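Local coordinates for WbbM protein (Klebsiella pneumoniae, PDB 6U4B) that is a bifunctional, trimeric O-antigen polymerase that probably builds the polysaccharide with two glycosyltransferase modules, one of them carrying magnesium, at residues A[53-58]-A[65-70]; A[76-81]-A[249-254]. All blocks are in the same frame, centred on the assembly; numbering follows the deposited sequence.

Interaction 1: A[53-58]-A[65-70]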
ATOM      1  N   GLY A  53     -10.035   4.563 -35.241  1.00 36.96           N
ATOM      2  CA  GLY A  53      -9.861   5.343 -34.028  1.00 41.16           C
ATOM      3  C   GLY A  53      -9.828   4.514 -32.765  1.00 41.80           C
ATOM      4  O   GLY A  53     -10.198   5.008 -31.695  1.00 42.00           O
ATOM      5  N   LYS A  54      -9.389   3.257 -32.858  1.00 37.42           N
ATOM      6  CA  LYS A  54      -9.380   2.391 -31.684  1.00 38.77           C
ATOM      7  C   LYS A  54      -8.353   2.841 -30.652  1.00 41.70           C
ATOM      8  O   LYS A  54      -8.522   2.560 -29.462  1.00 44.49           O
ATOM      9  CB  LYS A  54      -9.118   0.938 -32.097  1.00 36.65           C
ATOM     10  CG  LYS A  54      -9.307  -0.070 -30.961  1.00 39.76           C
ATOM     11  CD  LYS A  54      -9.221  -1.512 -31.454  1.00 37.64           C
ATOM     12  CE  LYS A  54      -9.545  -2.492 -30.336  1.00 42.89           C
ATOM     13  NZ  LYS A  54      -8.518  -2.468 -29.258  1.00 52.40           N
ATOM     14  N   ALA A  55      -7.299   3.542 -31.083  1.00 41.97           N
ATOM     15  CA  ALA A  55      -6.319   4.071 -30.141  1.00 43.64           C
ATOM     16  C   ALA A  55      -6.939   5.044 -29.146  1.00 38.70           C
ATOM     17  O   ALA A  55      -6.399   5.223 -28.048  1.00 41.70           O
ATOM     18  CB  ALA A  55      -5.175   4.756 -30.894  1.00 41.29           C
ATOM     19  N   ASN A  56      -8.047   5.684 -29.507  1.00 41.56           N
ATOM     20  CA  ASN A  56      -8.739   6.596 -28.607  1.00 45.79           C
ATOM     21  C   ASN A  56      -9.908   5.939 -27.882  1.00 48.39           C
ATOM     22  O   ASN A  56     -10.557   6.592 -27.057  1.00 50.37           O
ATOM     23  CB  ASN A  56      -9.231   7.825 -29.377  1.00 43.93           C
ATOM     24  CG  ASN A  56      -8.097   8.608 -30.019  1.00 49.01           C
ATOM     25  OD1 ASN A  56      -6.936   8.471 -29.640  1.00 51.17           O
ATOM     26  ND2 ASN A  56      -8.437   9.441 -31.000  1.00 49.81           N
ATOM     27  N   SER A  57     -10.189   4.673 -28.167  1.00 42.73           N
ATOM     28  CA  SER A  57     -11.287   3.952 -27.546  1.00 46.37           C
ATOM     29  C   SER A  57     -10.761   2.963 -26.515  1.00 47.10           C
ATOM     30  O   SER A  57      -9.692   2.370 -26.684  1.00 50.56           O
ATOM     31  CB  SER A  57     -12.117   3.209 -28.599  1.00 41.74           C
ATOM     32  OG  SER A  57     -12.994   2.270 -27.996  1.00 40.35           O
ATOM     33  N   CYS A  58     -11.527   2.792 -25.439  1.00 44.78           N
ATOM     34  CA  CYS A  58     -11.255   1.765 -24.442  1.00 48.17           C
ATOM     35  C   CYS A  58     -12.027   0.477 -24.696  1.00 49.71           C
ATOM     36  O   CYS A  58     -11.898  -0.469 -23.911  1.00 44.80           O
ATOM     37  CB  CYS A  58     -11.592   2.279 -23.038  1.00 53.30           C
ATOM     38  SG  CYS A  58     -10.575   3.651 -22.464  1.00 58.80           S
ATOM     39  N   GLY A  65      -8.525  -3.334 -34.833  1.00 42.06           N
ATOM     40  CA  GLY A  65      -8.488  -1.893 -34.909  1.00 41.93           C
ATOM     41  C   GLY A  65      -7.529  -1.395 -35.973  1.00 41.98           C
ATOM     42  O   GLY A  65      -6.812  -2.151 -36.624  1.00 38.41           O
ATOM     43  N   ASP A  66      -7.530  -0.077 -36.149  1.00 42.02           N
ATOM     44  CA  ASP A  66      -6.588   0.601 -37.028  1.00 41.71           C
ATOM     45  C   ASP A  66      -5.339   1.071 -36.286  1.00 42.32           C
ATOM     46  O   ASP A  66      -4.627   1.944 -36.789  1.00 38.34           O
ATOM     47  CB  ASP A  66      -7.265   1.797 -37.705  1.00 37.70           C
ATOM     48  CG  ASP A  66      -7.761   2.824 -36.702  1.00 40.36           C
ATOM     49  OD1 ASP A  66      -7.779   2.518 -35.490  1.00 38.42           O
ATOM     50  OD2 ASP A  66      -8.128   3.939 -37.117  1.00 39.84           O
ATOM     51  N   ASP A  67      -5.061   0.511 -35.102  1.00 43.81           N
ATOM     52  CA  ASP A  67      -4.047   1.055 -34.204  1.00 45.12           C
ATOM     53  C   ASP A  67      -2.900   0.084 -33.943  1.00 46.85           C
ATOM     54  O   ASP A  67      -2.239   0.188 -32.905  1.00 49.99           O
ATOM     55  CB  ASP A  67      -4.689   1.483 -32.881  1.00 46.32           C
ATOM     56  CG  ASP A  67      -5.364   0.332 -32.166  1.00 51.13           C
ATOM     57  OD1 ASP A  67      -5.721  -0.661 -32.839  1.00 52.91           O
ATOM     58  OD2 ASP A  67      -5.544   0.420 -30.933  1.00 53.19           O
ATOM     59  N   THR A  68      -2.644  -0.850 -34.853  1.00 49.72           N
ATOM     60  CA  THR A  68      -1.512  -1.754 -34.729  1.00 48.28           C
ATOM     61  C   THR A  68      -0.474  -1.427 -35.792  1.00 45.73           C
ATOM     62  O   THR A  68      -0.800  -0.903 -36.862  1.00 44.11           O
ATOM     63  CB  THR A  68      -1.945  -3.216 -34.848  1.00 50.89           C
ATOM     64  OG1 THR A  68      -2.718  -3.395 -36.041  1.00 53.74           O
ATOM     65  CG2 THR A  68      -2.770  -3.634 -33.629  1.00 44.74           C
ATOM     66  N   GLY A  69       0.782  -1.730 -35.477  1.00 49.86           N
ATOM     67  CA  GLY A  69       1.871  -1.401 -36.374  1.00 48.92           C
ATOM     68  C   GLY A  69       1.929   0.089 -36.663  1.00 46.83           C
ATOM     69  O   GLY A  69       1.581   0.934 -35.832  1.00 43.70           O
ATOM     70  N   ASP A  70       2.377   0.414 -37.874  1.00 52.09           N
ATOM     71  CA  ASP A  70       2.461   1.798 -38.334  1.00 50.58           C
ATOM     72  C   ASP A  70       1.053   2.317 -38.614  1.00 46.70           C
ATOM     73  O   ASP A  70       0.379   1.838 -39.531  1.00 44.36           O
ATOM     74  CB  ASP A  70       3.341   1.866 -39.579  1.00 53.91           C
ATOM     75  CG  ASP A  70       3.581   3.284 -40.057  1.00 52.79           C
ATOM     76  OD1 ASP A  70       3.128   4.240 -39.391  1.00 53.76           O
ATOM     77  OD2 ASP A  70       4.235   3.437 -41.110  1.00 54.15           O
TER
HETATM   78  O   HOH W   1      -6.801   0.015 -28.410  1.00 40.13           O
HETATM   79  O   HOH W   2      -6.095  -3.060 -31.285  1.00 59.51           O
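The carboxylate of Asp66 takes two successive backbone amides at the start of the 3-10 turn 54-56. Gly53 N donates to Asp66 OD2 at 2.7 Å, and Lys54 N donates to Asp66 OD1 at 3.2 Å. Both donors come from the syn side of their oxygen, but neither lies in the carboxylate plane: the amide of Gly53 is 30° out of it and that of Lys54 18°. Asp66 CG sits between its own backbone N and carbonyl carbon (chi1 61°), a rotation that turns the two oxygens to the amides. Ser73 OG and Thr83 OG1 bind the same carboxylate, so this buried charge is held by both backbone and hydroxyl groups.

Water carries the polar link between Lys54 and Asp67. Lys54 NZ and Asp67 OD2 are 4.5 Å apart, too far for a salt bridge, and the direct ionic partner of the lysine is Glu60. One water accepts from Lys54 NZ and lies 2.8 Å from Asp67 OD2; a second accepts from Lys54 NZ and donates to Asp67 OD1 at 2.9 Å.

The apolar part is small. The lysine chain, extended as far as CE and bent at its last torsion, crosses the Asp67 carboxylate at a slant, and Lys54 CD rests on Gly65 CA at 3.6 Å. Alongside, Ala55 CB meets Asp67 CB at 3.9 Å.

Lys554 of the second subunit binds Ala55 O and Asn56 OD1, placing the turn at the trimer interface. This is an aspartate clasping consecutive main-chain amides at the N-terminal start of a 3-10 turn, and it closes the long loop between strand 47-51 and helix 76-79 of the DUF4422 region upon itself.

Interaction 2: A[76-81]-A[249-254]; sequences NPFYCE and QEKRVI
Cys80 SG accepts a hydrogen bond from Arg252 NE at 3.3 Å, with an N-H...S angle of 159°. The sulfur lies at the edge of the guanidinium, close to its plane, and Arg252 CG also touches it at 3.6 Å; the arginine chain runs along the sulfur, and the bend at chi3 (68°) keeps NE beside it.

Main chain meets main chain next to it. Phe78 CA makes a bent CA-H...O contact with Lys251 O at 3.3 Å, and the same carbonyl lies at the edge of the Phe78 ring. Lys251 CB packs on Phe78 CD1 at 3.9 Å as the lysine chain slants past the ring.

On the other flank Ile254 CG2 stands almost on the normal of the Tyr79 ring, 3.5 Å above its centre, a CH-pi contact. With CG2 anti to the backbone N, this methyl reaches the Tyr79 face, while CG1 lies near Phe78 O and the ring's rim. The ring's hydroxyl is anchored by Glu238, and Phe543 of the second subunit packs against both Tyr79 and Ile254.

Arg252 is the N-cap residue of helix 253-272, and a backbone hydrogen bond joins Phe78 to Gly255: the short helix 76-79 docks on the N-terminal end of that long helix within the DUF4422 region.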
ATOM      1  N   ASN A  76      -7.861   9.897 -35.883  1.00 35.65           N
ATOM      2  CA  ASN A  76      -9.185   9.642 -36.449  1.00 35.17           C
ATOM      3  C   ASN A  76     -10.181  10.785 -36.262  1.00 35.61           C
ATOM      4  O   ASN A  76     -11.014  10.983 -37.163  1.00 38.19           O
ATOM      5  CB  ASN A  76      -9.747   8.342 -35.860  1.00 37.02           C
ATOM      6  CG  ASN A  76     -11.102   7.972 -36.445  1.00 40.48           C
ATOM      7  OD1 ASN A  76     -11.190   7.424 -37.547  1.00 38.36           O
ATOM      8  ND2 ASN A  76     -12.165   8.267 -35.704  1.00 34.39           N
ATOM      9  N   PRO A  77     -10.182  11.542 -35.157  1.00 41.02           N
ATOM     10  CA  PRO A  77     -11.084  12.706 -35.086  1.00 39.70           C
ATOM     11  C   PRO A  77     -10.876  13.709 -36.205  1.00 44.28           C
ATOM     12  O   PRO A  77     -11.781  14.510 -36.471  1.00 40.19           O
ATOM     13  CB  PRO A  77     -10.751  13.324 -33.722  1.00 39.77           C
ATOM     14  CG  PRO A  77     -10.295  12.177 -32.906  1.00 42.67           C
ATOM     15  CD  PRO A  77      -9.545  11.281 -33.851  1.00 42.73           C
ATOM     16  N   PHE A  78      -9.723  13.692 -36.867  1.00 32.09           N
ATOM     17  CA  PHE A  78      -9.389  14.662 -37.902  1.00 38.00           C
ATOM     18  C   PHE A  78      -9.234  14.034 -39.276  1.00 37.79           C
ATOM     19  O   PHE A  78      -9.627  14.641 -40.272  1.00 37.55           O
ATOM     20  CB  PHE A  78      -8.093  15.401 -37.523  1.00 44.08           C
ATOM     21  CG  PHE A  78      -7.972  15.691 -36.050  1.00 43.55           C
ATOM     22  CD1 PHE A  78      -8.456  16.876 -35.519  1.00 46.01           C
ATOM     23  CD2 PHE A  78      -7.386  14.772 -35.193  1.00 40.03           C
ATOM     24  CE1 PHE A  78      -8.355  17.142 -34.164  1.00 47.07           C
ATOM     25  CE2 PHE A  78      -7.284  15.029 -33.837  1.00 40.49           C
ATOM     26  CZ  PHE A  78      -7.768  16.216 -33.323  1.00 43.83           C
ATOM     27  N   TYR A  79      -8.678  12.827 -39.355  1.00 35.81           N
ATOM     28  CA  TYR A  79      -8.502  12.146 -40.630  1.00 38.64           C
ATOM     29  C   TYR A  79      -9.704  11.301 -41.030  1.00 40.26           C
ATOM     30  O   TYR A  79      -9.811  10.927 -42.204  1.00 39.92           O
ATOM     31  CB  TYR A  79      -7.256  11.256 -40.582  1.00 36.58           C
ATOM     32  CG  TYR A  79      -5.960  11.989 -40.842  1.00 42.07           C
ATOM     33  CD1 TYR A  79      -5.473  12.930 -39.939  1.00 43.45           C
ATOM     34  CD2 TYR A  79      -5.217  11.732 -41.987  1.00 41.60           C
ATOM     35  CE1 TYR A  79      -4.284  13.601 -40.174  1.00 42.28           C
ATOM     36  CE2 TYR A  79      -4.026  12.395 -42.230  1.00 41.57           C
ATOM     37  CZ  TYR A  79      -3.565  13.328 -41.319  1.00 42.91           C
ATOM     38  OH  TYR A  79      -2.384  13.989 -41.557  1.00 42.48           O
ATOM     39  N   CYS A  80     -10.594  10.992 -40.094  1.00 38.35           N
ATOM     40  CA  CYS A  80     -11.784  10.156 -40.333  1.00 40.38           C
ATOM     41  C   CYS A  80     -11.302   8.816 -40.895  1.00 36.89           C
ATOM     42  O   CYS A  80     -10.294   8.277 -40.414  1.00 37.04           O
ATOM     43  CB  CYS A  80     -12.779  10.901 -41.203  1.00 53.15           C
ATOM     44  SG  CYS A  80     -13.666  12.220 -40.346  1.00 64.47           S
ATOM     45  N   GLU A  81     -11.974   8.269 -41.915  1.00 32.21           N
ATOM     46  CA  GLU A  81     -11.638   6.949 -42.440  1.00 37.96           C
ATOM     47  C   GLU A  81     -10.266   6.879 -43.095  1.00 38.26           C
ATOM     48  O   GLU A  81      -9.855   5.785 -43.496  1.00 37.64           O
ATOM     49  CB  GLU A  81     -12.693   6.496 -43.448  1.00 46.62           C
ATOM     50  CG  GLU A  81     -13.890   5.811 -42.832  1.00 54.53           C
ATOM     51  CD  GLU A  81     -15.115   6.694 -42.788  1.00 63.12           C
ATOM     52  OE1 GLU A  81     -14.961   7.918 -42.597  1.00 67.91           O
ATOM     53  OE2 GLU A  81     -16.231   6.159 -42.954  1.00 65.21           O
ATOM     54  N   GLN A 249     -17.123  18.814 -35.988  1.00 45.99           N
ATOM     55  CA  GLN A 249     -17.309  18.748 -37.434  1.00 52.92           C
ATOM     56  C   GLN A 249     -16.170  19.447 -38.167  1.00 51.61           C
ATOM     57  O   GLN A 249     -15.600  18.901 -39.120  1.00 46.64           O
ATOM     58  CB  GLN A 249     -18.654  19.356 -37.827  1.00 63.04           C
ATOM     59  CG  GLN A 249     -19.873  18.626 -37.280  1.00 71.95           C
ATOM     60  CD  GLN A 249     -20.339  19.176 -35.946  1.00 80.83           C
ATOM     61  OE1 GLN A 249     -19.556  19.743 -35.183  1.00 83.28           O
ATOM     62  NE2 GLN A 249     -21.628  19.018 -35.661  1.00 83.80           N
ATOM     63  N   GLU A 250     -15.826  20.664 -37.733  1.00 52.89           N
ATOM     64  CA  GLU A 250     -14.722  21.393 -38.349  1.00 51.70           C
ATOM     65  C   GLU A 250     -13.411  20.624 -38.242  1.00 48.46           C
ATOM     66  O   GLU A 250     -12.566  20.704 -39.144  1.00 42.90           O
ATOM     67  CB  GLU A 250     -14.572  22.769 -37.700  1.00 53.42           C
ATOM     68  CG  GLU A 250     -15.732  23.727 -37.943  1.00 54.50           C
ATOM     69  CD  GLU A 250     -15.571  25.026 -37.172  1.00 56.12           C
ATOM     70  OE1 GLU A 250     -15.342  24.958 -35.946  1.00 57.90           O
ATOM     71  OE2 GLU A 250     -15.659  26.110 -37.787  1.00 56.16           O
ATOM     72  N   LYS A 251     -13.225  19.872 -37.152  1.00 45.29           N
ATOM     73  CA  LYS A 251     -11.975  19.157 -36.919  1.00 44.30           C
ATOM     74  C   LYS A 251     -11.702  18.091 -37.974  1.00 41.07           C
ATOM     75  O   LYS A 251     -10.542  17.710 -38.164  1.00 42.50           O
ATOM     76  CB  LYS A 251     -11.983  18.516 -35.529  1.00 47.46           C
ATOM     77  CG  LYS A 251     -11.633  19.470 -34.399  1.00 55.08           C
ATOM     78  CD  LYS A 251     -12.336  19.074 -33.107  1.00 59.80           C
ATOM     79  CE  LYS A 251     -11.356  18.784 -31.992  1.00 64.43           C
ATOM     80  NZ  LYS A 251     -12.077  18.529 -30.714  1.00 68.55           N
ATOM     81  N   ARG A 252     -12.733  17.605 -38.663  1.00 42.39           N
ATOM     82  CA  ARG A 252     -12.578  16.661 -39.758  1.00 45.60           C
ATOM     83  C   ARG A 252     -12.026  17.315 -41.037  1.00 40.33           C
ATOM     84  O   ARG A 252     -12.227  16.758 -42.125  1.00 41.27           O
ATOM     85  CB  ARG A 252     -13.922  15.982 -40.042  1.00 51.00           C
ATOM     86  CG  ARG A 252     -14.556  15.333 -38.819  1.00 57.34           C
ATOM     87  CD  ARG A 252     -16.051  15.153 -39.007  1.00 64.03           C
ATOM     88  NE  ARG A 252     -16.359  14.163 -40.032  1.00 70.87           N
ATOM     89  CZ  ARG A 252     -17.429  14.224 -40.817  1.00 75.11           C
ATOM     90  NH1 ARG A 252     -17.646  13.282 -41.726  1.00 74.67           N
ATOM     91  NH2 ARG A 252     -18.275  15.239 -40.698  1.00 75.81           N
ATOM     92  N   VAL A 253     -11.330  18.451 -40.907  1.00 41.49           N
ATOM     93  CA  VAL A 253     -10.859  19.202 -42.067  1.00 40.14           C
ATOM     94  C   VAL A 253      -9.985  18.337 -42.964  1.00 40.21           C
ATOM     95  O   VAL A 253     -10.072  18.413 -44.196  1.00 41.10           O
ATOM     96  CB  VAL A 253     -10.114  20.464 -41.600  1.00 44.53           C
ATOM     97  CG1 VAL A 253      -9.125  20.114 -40.516  1.00 44.45           C
ATOM     98  CG2 VAL A 253      -9.395  21.136 -42.775  1.00 39.69           C
ATOM     99  N   ILE A 254      -9.146  17.489 -42.363  1.00 38.35           N
ATOM    100  CA  ILE A 254      -8.245  16.647 -43.146  1.00 37.88           C
ATOM    101  C   ILE A 254      -9.042  15.693 -44.026  1.00 42.03           C
ATOM    102  O   ILE A 254      -8.786  15.566 -45.229  1.00 39.19           O
ATOM    103  CB  ILE A 254      -7.285  15.885 -42.218  1.00 36.97           C
ATOM    104  CG1 ILE A 254      -6.575  16.853 -41.270  1.00 41.82           C
ATOM    105  CG2 ILE A 254      -6.266  15.099 -43.035  1.00 34.01           C
ATOM    106  CD1 ILE A 254      -5.585  17.769 -41.958  1.00 38.78           C
TER

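In the fold
Both contacts lie in the DUF4422 region, away from the magnesium site, and follow each other along the chain: interaction 1 folds the loop after strand 47-51, and interaction 2 takes up the helix that ends this loop. They touch where Gly53 CA meets Asn76 CB and Asn56 ND2 meets Pro77 CD. Each mixes buried and more accessible residues. Interaction 1 is local, polar and water-linked; interaction 2 joins elements 168 residues apart, mainly by aromatic and aliphatic packing, with one bond to sulfur. Both reach the second subunit, interaction 1 through hydrogen bonds from a lysine and interaction 2 through packing on Phe543 and Met547 of that subunit.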